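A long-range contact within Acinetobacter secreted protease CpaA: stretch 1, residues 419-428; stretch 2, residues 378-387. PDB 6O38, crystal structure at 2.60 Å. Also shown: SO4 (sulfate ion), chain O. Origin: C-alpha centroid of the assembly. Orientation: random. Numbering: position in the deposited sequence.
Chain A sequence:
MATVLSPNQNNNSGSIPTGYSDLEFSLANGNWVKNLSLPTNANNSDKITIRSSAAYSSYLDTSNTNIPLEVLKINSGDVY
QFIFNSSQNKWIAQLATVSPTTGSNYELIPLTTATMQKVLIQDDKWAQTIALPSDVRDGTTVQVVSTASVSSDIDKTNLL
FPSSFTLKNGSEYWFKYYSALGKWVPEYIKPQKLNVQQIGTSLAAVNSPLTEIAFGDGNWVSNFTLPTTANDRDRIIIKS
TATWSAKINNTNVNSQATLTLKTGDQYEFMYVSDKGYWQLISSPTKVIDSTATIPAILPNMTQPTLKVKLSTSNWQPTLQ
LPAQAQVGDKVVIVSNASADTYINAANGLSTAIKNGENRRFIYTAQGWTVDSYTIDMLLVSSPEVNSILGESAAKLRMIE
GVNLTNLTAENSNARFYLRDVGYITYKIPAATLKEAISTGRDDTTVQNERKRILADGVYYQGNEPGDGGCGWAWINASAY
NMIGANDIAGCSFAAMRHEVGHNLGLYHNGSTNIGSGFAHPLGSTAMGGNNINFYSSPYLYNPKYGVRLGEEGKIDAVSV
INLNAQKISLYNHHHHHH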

ATOM      1  N   ARG A 419     -21.139   5.941   2.725  1.00 44.55           N
ATOM      2  CA  ARG A 419     -22.049   4.916   3.223  1.00 44.68           C
ATOM      3  C   ARG A 419     -23.105   4.661   2.160  1.00 45.96           C
ATOM      4  O   ARG A 419     -23.811   5.588   1.752  1.00 46.50           O
ATOM      5  CB  ARG A 419     -22.694   5.351   4.543  1.00 43.99           C
ATOM      6  CG  ARG A 419     -23.927   4.560   4.949  1.00 44.43           C
ATOM      7  CD  ARG A 419     -24.353   4.928   6.364  1.00 43.71           C
ATOM      8  NE  ARG A 419     -25.661   4.385   6.718  1.00 44.32           N
ATOM      9  CZ  ARG A 419     -26.781   5.100   6.753  1.00 44.84           C
ATOM     10  NH1 ARG A 419     -27.927   4.523   7.087  1.00 45.47           N
ATOM     11  NH2 ARG A 419     -26.755   6.393   6.460  1.00 44.85           N
ATOM     12  N   ASP A 420     -23.209   3.413   1.708  1.00 49.34           N
ATOM     13  CA  ASP A 420     -24.223   3.063   0.724  1.00 50.24           C
ATOM     14  C   ASP A 420     -25.541   2.797   1.445  1.00 50.49           C
ATOM     15  O   ASP A 420     -25.612   1.946   2.339  1.00 50.10           O
ATOM     16  CB  ASP A 420     -23.785   1.865  -0.124  1.00 50.51           C
ATOM     17  CG  ASP A 420     -23.919   0.537   0.599  1.00 50.37           C
ATOM     18  OD1 ASP A 420     -23.337   0.386   1.693  1.00 49.56           O
ATOM     19  OD2 ASP A 420     -24.620  -0.352   0.071  1.00 51.19           O
ATOM     20  N   VAL A 421     -26.567   3.570   1.099  1.00 49.79           N
ATOM     21  CA  VAL A 421     -27.881   3.450   1.718  1.00 50.29           C
ATOM     22  C   VAL A 421     -28.903   2.827   0.787  1.00 51.65           C
ATOM     23  O   VAL A 421     -30.073   2.686   1.174  1.00 52.18           O
ATOM     24  CB  VAL A 421     -28.381   4.814   2.226  1.00 50.58           C
ATOM     25  CG1 VAL A 421     -27.459   5.338   3.313  1.00 49.67           C
ATOM     26  CG2 VAL A 421     -28.465   5.806   1.079  1.00 51.30           C
ATOM     27  N   GLY A 422     -28.506   2.447  -0.424  1.00 53.42           N
ATOM     28  CA  GLY A 422     -29.422   1.834  -1.362  1.00 54.43           C
ATOM     29  C   GLY A 422     -28.735   1.334  -2.616  1.00 54.95           C
ATOM     30  O   GLY A 422     -27.734   1.910  -3.054  1.00 54.51           O
ATOM     31  N   TYR A 423     -29.263   0.262  -3.200  1.00 59.06           N
ATOM     32  CA  TYR A 423     -28.718  -0.307  -4.428  1.00 59.62           C
ATOM     33  C   TYR A 423     -29.874  -0.654  -5.351  1.00 61.40           C
ATOM     34  O   TYR A 423     -30.728  -1.472  -4.996  1.00 62.06           O
ATOM     35  CB  TYR A 423     -27.868  -1.549  -4.133  1.00 59.28           C
ATOM     36  CG  TYR A 423     -27.360  -2.263  -5.367  1.00 60.60           C
ATOM     37  CD1 TYR A 423     -26.156  -1.897  -5.957  1.00 60.26           C
ATOM     38  CD2 TYR A 423     -28.078  -3.306  -5.937  1.00 62.49           C
ATOM     39  CE1 TYR A 423     -25.686  -2.549  -7.082  1.00 61.57           C
ATOM     40  CE2 TYR A 423     -27.617  -3.961  -7.062  1.00 64.27           C
ATOM     41  CZ  TYR A 423     -26.421  -3.579  -7.631  1.00 63.58           C
ATOM     42  OH  TYR A 423     -25.960  -4.234  -8.750  1.00 65.48           O
ATOM     43  N   ILE A 424     -29.906  -0.033  -6.528  1.00 59.68           N
ATOM     44  CA  ILE A 424     -30.983  -0.232  -7.487  1.00 61.81           C
ATOM     45  C   ILE A 424     -30.386  -0.656  -8.820  1.00 63.49           C
ATOM     46  O   ILE A 424     -29.281  -0.246  -9.190  1.00 62.58           O
ATOM     47  CB  ILE A 424     -31.865   1.027  -7.663  1.00 61.93           C
ATOM     48  CG1 ILE A 424     -31.059   2.177  -8.272  1.00 61.58           C
ATOM     49  CG2 ILE A 424     -32.480   1.436  -6.335  1.00 60.77           C
ATOM     50  CD1 ILE A 424     -31.897   3.389  -8.619  1.00 62.25           C
ATOM     51  N   THR A 425     -31.124  -1.498  -9.536  1.00 64.79           N
ATOM     52  CA  THR A 425     -30.764  -1.912 -10.884  1.00 66.91           C
ATOM     53  C   THR A 425     -31.594  -1.101 -11.871  1.00 68.61           C
ATOM     54  O   THR A 425     -32.827  -1.182 -11.864  1.00 70.04           O
ATOM     55  CB  THR A 425     -31.003  -3.409 -11.083  1.00 69.00           C
ATOM     56  OG1 THR A 425     -29.982  -4.153 -10.405  1.00 67.67           O
ATOM     57  CG2 THR A 425     -30.993  -3.760 -12.566  1.00 71.80           C
ATOM     58  N   TYR A 426     -30.919  -0.321 -12.712  1.00 68.59           N
ATOM     59  CA  TYR A 426     -31.616   0.598 -13.600  1.00 70.07           C
ATOM     60  C   TYR A 426     -30.661   1.087 -14.679  1.00 70.55           C
ATOM     61  O   TYR A 426     -29.474   1.297 -14.415  1.00 68.69           O
ATOM     62  CB  TYR A 426     -32.187   1.790 -12.823  1.00 68.41           C
ATOM     63  CG  TYR A 426     -32.897   2.795 -13.694  1.00 69.96           C
ATOM     64  CD1 TYR A 426     -34.171   2.541 -14.183  1.00 72.48           C
ATOM     65  CD2 TYR A 426     -32.289   3.994 -14.037  1.00 69.09           C
ATOM     66  CE1 TYR A 426     -34.823   3.458 -14.984  1.00 74.06           C
ATOM     67  CE2 TYR A 426     -32.930   4.912 -14.836  1.00 70.67           C
ATOM     68  CZ  TYR A 426     -34.197   4.643 -15.308  1.00 73.15           C
ATOM     69  OH  TYR A 426     -34.838   5.562 -16.106  1.00 74.87           O
ATOM     70  N   LYS A 427     -31.190   1.264 -15.886  1.00 73.18           N
ATOM     71  CA  LYS A 427     -30.438   1.789 -17.018  1.00 74.10           C
ATOM     72  C   LYS A 427     -30.823   3.247 -17.238  1.00 73.88           C
ATOM     73  O   LYS A 427     -31.976   3.545 -17.565  1.00 75.58           O
ATOM     74  CB  LYS A 427     -30.708   0.965 -18.277  1.00 77.49           C
ATOM     75  CG  LYS A 427     -30.317   1.649 -19.580  1.00 79.16           C
ATOM     76  CD  LYS A 427     -28.872   1.374 -19.954  1.00 78.63           C
ATOM     77  CE  LYS A 427     -28.542   1.947 -21.324  1.00 80.74           C
ATOM     78  NZ  LYS A 427     -28.244   3.404 -21.266  1.00 79.29           N
ATOM     79  N   ILE A 428     -29.867   4.146 -17.048  1.00 72.04           N
ATOM     80  CA  ILE A 428     -30.114   5.563 -17.338  1.00 72.04           C
ATOM     81  C   ILE A 428     -30.217   5.749 -18.847  1.00 75.01           C
ATOM     82  O   ILE A 428     -29.322   5.297 -19.585  1.00 75.83           O
ATOM     83  CB  ILE A 428     -28.999   6.430 -16.749  1.00 69.36           C
ATOM     84  CG1 ILE A 428     -28.891   6.211 -15.239  1.00 66.76           C
ATOM     85  CG2 ILE A 428     -29.247   7.899 -17.061  1.00 69.55           C
ATOM     86  CD1 ILE A 428     -27.880   7.114 -14.563  1.00 65.06           C
TER
HETATM   87  S   SO4 O 603     -30.861   4.702   8.593  0.68 51.73           S
HETATM   88  O1  SO4 O 603     -30.648   6.000   7.961  0.68 51.73           O
HETATM   89  O2  SO4 O 603     -31.382   4.898   9.943  0.68 51.73           O
HETATM   90  O3  SO4 O 603     -31.821   3.930   7.808  0.68 51.73           O
HETATM   91  O4  SO4 O 603     -29.596   3.977   8.662  0.68 51.73           O
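Stretch 2 378-387: LLVSSPEVNS

The apolar centre of the contact lies on the sheet face that carries Leu 378, Val 380 and Ile 424. Val 380 sits beside Ile 424, with Ile 424 CG1 3.7 Å from Val 380 CG2. Ile 424 also lies against Leu 378, with Ile 424 CG2 4.3 Å from Leu 378 CD1. Leu 378 CD1 also lies 3.7 Å from Gly 422 O, next to a residue with no side chain of its own. Further along, Tyr 426 CB approaches Val 380 CG1 at 4.1 Å.

The other face carries Leu 379, Ser 381, Tyr 423 and Thr 425. Here Leu 379 is covered most by stretch 1. Its CB is 3.9 Å from Tyr 423 CD1, and its CD1 is 3.7 Å from Asp 420 CB. The Tyr 423 side chain, chi1 t, extends along the strand until its OH is 3.2 Å from Ser 381 CB.

Between the two faces run the paired backbones. Residues 378-381 are the end of an extended strand that runs parallel to strand 419-425. The two axes cross at -17° and approach to 4.9 Å. Tyr 423 pairs with Leu 379, Ile 424 with Val 380, and Thr 425 with Ser 381, at CA-CA distances of 4.8, 5.1 and 5.0 Å.

The hydrogen bonds follow the parallel pattern. Leu 379 N donates to Gly 422 O at 3.0 Å, and Leu 379 O accepts from Ile 424 N at 3.0 Å. Two residues on, Ser 381 N donates to Ile 424 O at 3.0 Å, and Ser 381 O accepts from Tyr 426 N at 2.9 Å. Val 380, between them, adds a CA-H...O contact, its CA 3.4 Å from Ile 424 O.

Beyond Ser 381 the chain turns into a helix, residues 383-387, directed at 87° to strand 419-425. Ser 382 is its N-cap; Ser 382 OG accepts a weak bond from Glu 384 N at 3.3 Å. Ser 382 CA stays 3.3 Å from Tyr 426 O, so contact continues past the paired strands. Pro 383 CD then packs 3.6 Å from Lys 427 CB.

At the polar edge, the first helical turn brings Asn 386 back toward stretch 1. Asn 386 ND2 donates to Thr 425 OG1 at 3.0 Å. Its OD1 accepts from Ser 381 OG at 3.2 Å, so one amide links the helix to both strands. Lys 427 does not pair with Glu 384. Instead, Lys 427 NZ donates to Ile 428 O at 2.8 Å.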

ATOM      1  N   LEU A 378     -26.213   6.565  -3.215  1.00 53.68           N
ATOM      2  CA  LEU A 378     -27.113   5.656  -3.912  1.00 54.47           C
ATOM      3  C   LEU A 378     -26.347   4.993  -5.049  1.00 54.21           C
ATOM      4  O   LEU A 378     -25.836   5.679  -5.940  1.00 54.40           O
ATOM      5  CB  LEU A 378     -28.337   6.398  -4.450  1.00 55.85           C
ATOM      6  CG  LEU A 378     -29.199   5.631  -5.457  1.00 56.98           C
ATOM      7  CD1 LEU A 378     -29.795   4.383  -4.823  1.00 57.16           C
ATOM      8  CD2 LEU A 378     -30.291   6.525  -6.027  1.00 58.49           C
ATOM      9  N   LEU A 379     -26.264   3.667  -5.015  1.00 55.35           N
ATOM     10  CA  LEU A 379     -25.526   2.903  -6.011  1.00 56.28           C
ATOM     11  C   LEU A 379     -26.496   2.404  -7.074  1.00 58.84           C
ATOM     12  O   LEU A 379     -27.452   1.686  -6.760  1.00 59.77           O
ATOM     13  CB  LEU A 379     -24.784   1.736  -5.360  1.00 55.37           C
ATOM     14  CG  LEU A 379     -23.854   2.110  -4.202  1.00 52.92           C
ATOM     15  CD1 LEU A 379     -23.119   0.884  -3.679  1.00 52.33           C
ATOM     16  CD2 LEU A 379     -22.872   3.193  -4.623  1.00 52.15           C
ATOM     17  N   VAL A 380     -26.248   2.780  -8.325  1.00 57.98           N
ATOM     18  CA  VAL A 380     -27.083   2.394  -9.456  1.00 60.58           C
ATOM     19  C   VAL A 380     -26.242   1.553 -10.404  1.00 61.57           C
ATOM     20  O   VAL A 380     -25.168   1.985 -10.837  1.00 60.93           O
ATOM     21  CB  VAL A 380     -27.662   3.622 -10.182  1.00 61.59           C
ATOM     22  CG1 VAL A 380     -28.646   3.187 -11.257  1.00 64.42           C
ATOM     23  CG2 VAL A 380     -28.326   4.563  -9.190  1.00 60.42           C
ATOM     24  N   SER A 381     -26.729   0.356 -10.722  1.00 62.93           N
ATOM     25  CA  SER A 381     -26.048  -0.560 -11.627  1.00 64.18           C
ATOM     26  C   SER A 381     -26.929  -0.821 -12.839  1.00 67.10           C
ATOM     27  O   SER A 381     -28.112  -1.144 -12.694  1.00 68.33           O
ATOM     28  CB  SER A 381     -25.706  -1.877 -10.927  1.00 63.70           C
ATOM     29  OG  SER A 381     -24.639  -2.537 -11.584  1.00 64.13           O
ATOM     30  N   SER A 382     -26.351  -0.678 -14.026  1.00 67.67           N
ATOM     31  CA  SER A 382     -27.102  -0.899 -15.253  1.00 70.59           C
ATOM     32  C   SER A 382     -27.407  -2.386 -15.426  1.00 72.26           C
ATOM     33  O   SER A 382     -26.580  -3.234 -15.078  1.00 71.47           O
ATOM     34  CB  SER A 382     -26.317  -0.383 -16.459  1.00 71.46           C
ATOM     35  OG  SER A 382     -26.993  -0.675 -17.671  1.00 74.44           O
ATOM     36  N   PRO A 383     -28.589  -2.732 -15.944  1.00 74.67           N
ATOM     37  CA  PRO A 383     -28.861  -4.145 -16.258  1.00 76.64           C
ATOM     38  C   PRO A 383     -27.861  -4.745 -17.229  1.00 77.72           C
ATOM     39  O   PRO A 383     -27.600  -5.954 -17.166  1.00 78.39           O
ATOM     40  CB  PRO A 383     -30.275  -4.107 -16.854  1.00 79.26           C
ATOM     41  CG  PRO A 383     -30.878  -2.843 -16.339  1.00 78.06           C
ATOM     42  CD  PRO A 383     -29.748  -1.867 -16.213  1.00 75.78           C
ATOM     43  N   GLU A 384     -27.301  -3.940 -18.136  1.00 78.03           N
ATOM     44  CA  GLU A 384     -26.246  -4.433 -19.014  1.00 78.89           C
ATOM     45  C   GLU A 384     -25.042  -4.915 -18.213  1.00 76.64           C
ATOM     46  O   GLU A 384     -24.414  -5.920 -18.564  1.00 77.52           O
ATOM     47  CB  GLU A 384     -25.833  -3.345 -20.007  1.00 79.39           C
ATOM     48  CG  GLU A 384     -26.815  -3.148 -21.152  1.00 82.40           C
ATOM     49  CD  GLU A 384     -26.390  -2.047 -22.104  1.00 82.93           C
ATOM     50  OE1 GLU A 384     -25.588  -1.182 -21.696  1.00 80.69           O
ATOM     51  OE2 GLU A 384     -26.855  -2.051 -23.265  1.00 85.68           O
ATOM     52  N   VAL A 385     -24.703  -4.207 -17.132  1.00 74.53           N
ATOM     53  CA  VAL A 385     -23.592  -4.633 -16.288  1.00 72.37           C
ATOM     54  C   VAL A 385     -23.941  -5.921 -15.552  1.00 72.57           C
ATOM     55  O   VAL A 385     -23.108  -6.829 -15.433  1.00 72.42           O
ATOM     56  CB  VAL A 385     -23.202  -3.510 -15.311  1.00 69.48           C
ATOM     57  CG1 VAL A 385     -22.150  -3.997 -14.326  1.00 67.31           C
ATOM     58  CG2 VAL A 385     -22.697  -2.304 -16.074  1.00 69.38           C
ATOM     59  N   ASN A 386     -25.174  -6.023 -15.046  1.00 72.98           N
ATOM     60  CA  ASN A 386     -25.577  -7.228 -14.325  1.00 73.31           C
ATOM     61  C   ASN A 386     -25.537  -8.453 -15.228  1.00 75.95           C
ATOM     62  O   ASN A 386     -25.183  -9.550 -14.783  1.00 75.98           O
ATOM     63  CB  ASN A 386     -26.973  -7.047 -13.728  1.00 73.62           C
ATOM     64  CG  ASN A 386     -27.057  -5.866 -12.786  1.00 71.13           C
ATOM     65  OD1 ASN A 386     -26.042  -5.287 -12.400  1.00 68.97           O
ATOM     66  ND2 ASN A 386     -28.273  -5.509 -12.396  1.00 71.51           N
ATOM     67  N   SER A 387     -25.904  -8.288 -16.502  1.00 77.66           N
ATOM     68  CA  SER A 387     -25.866  -9.413 -17.430  1.00 80.38           C
ATOM     69  C   SER A 387     -24.441  -9.892 -17.671  1.00 79.86           C
ATOM     70  O   SER A 387     -24.217 -11.091 -17.873  1.00 81.30           O
ATOM     71  CB  SER A 387     -26.528  -9.027 -18.754  1.00 83.03           C
ATOM     72  OG  SER A 387     -27.869  -8.617 -18.551  1.00 83.71           O
TER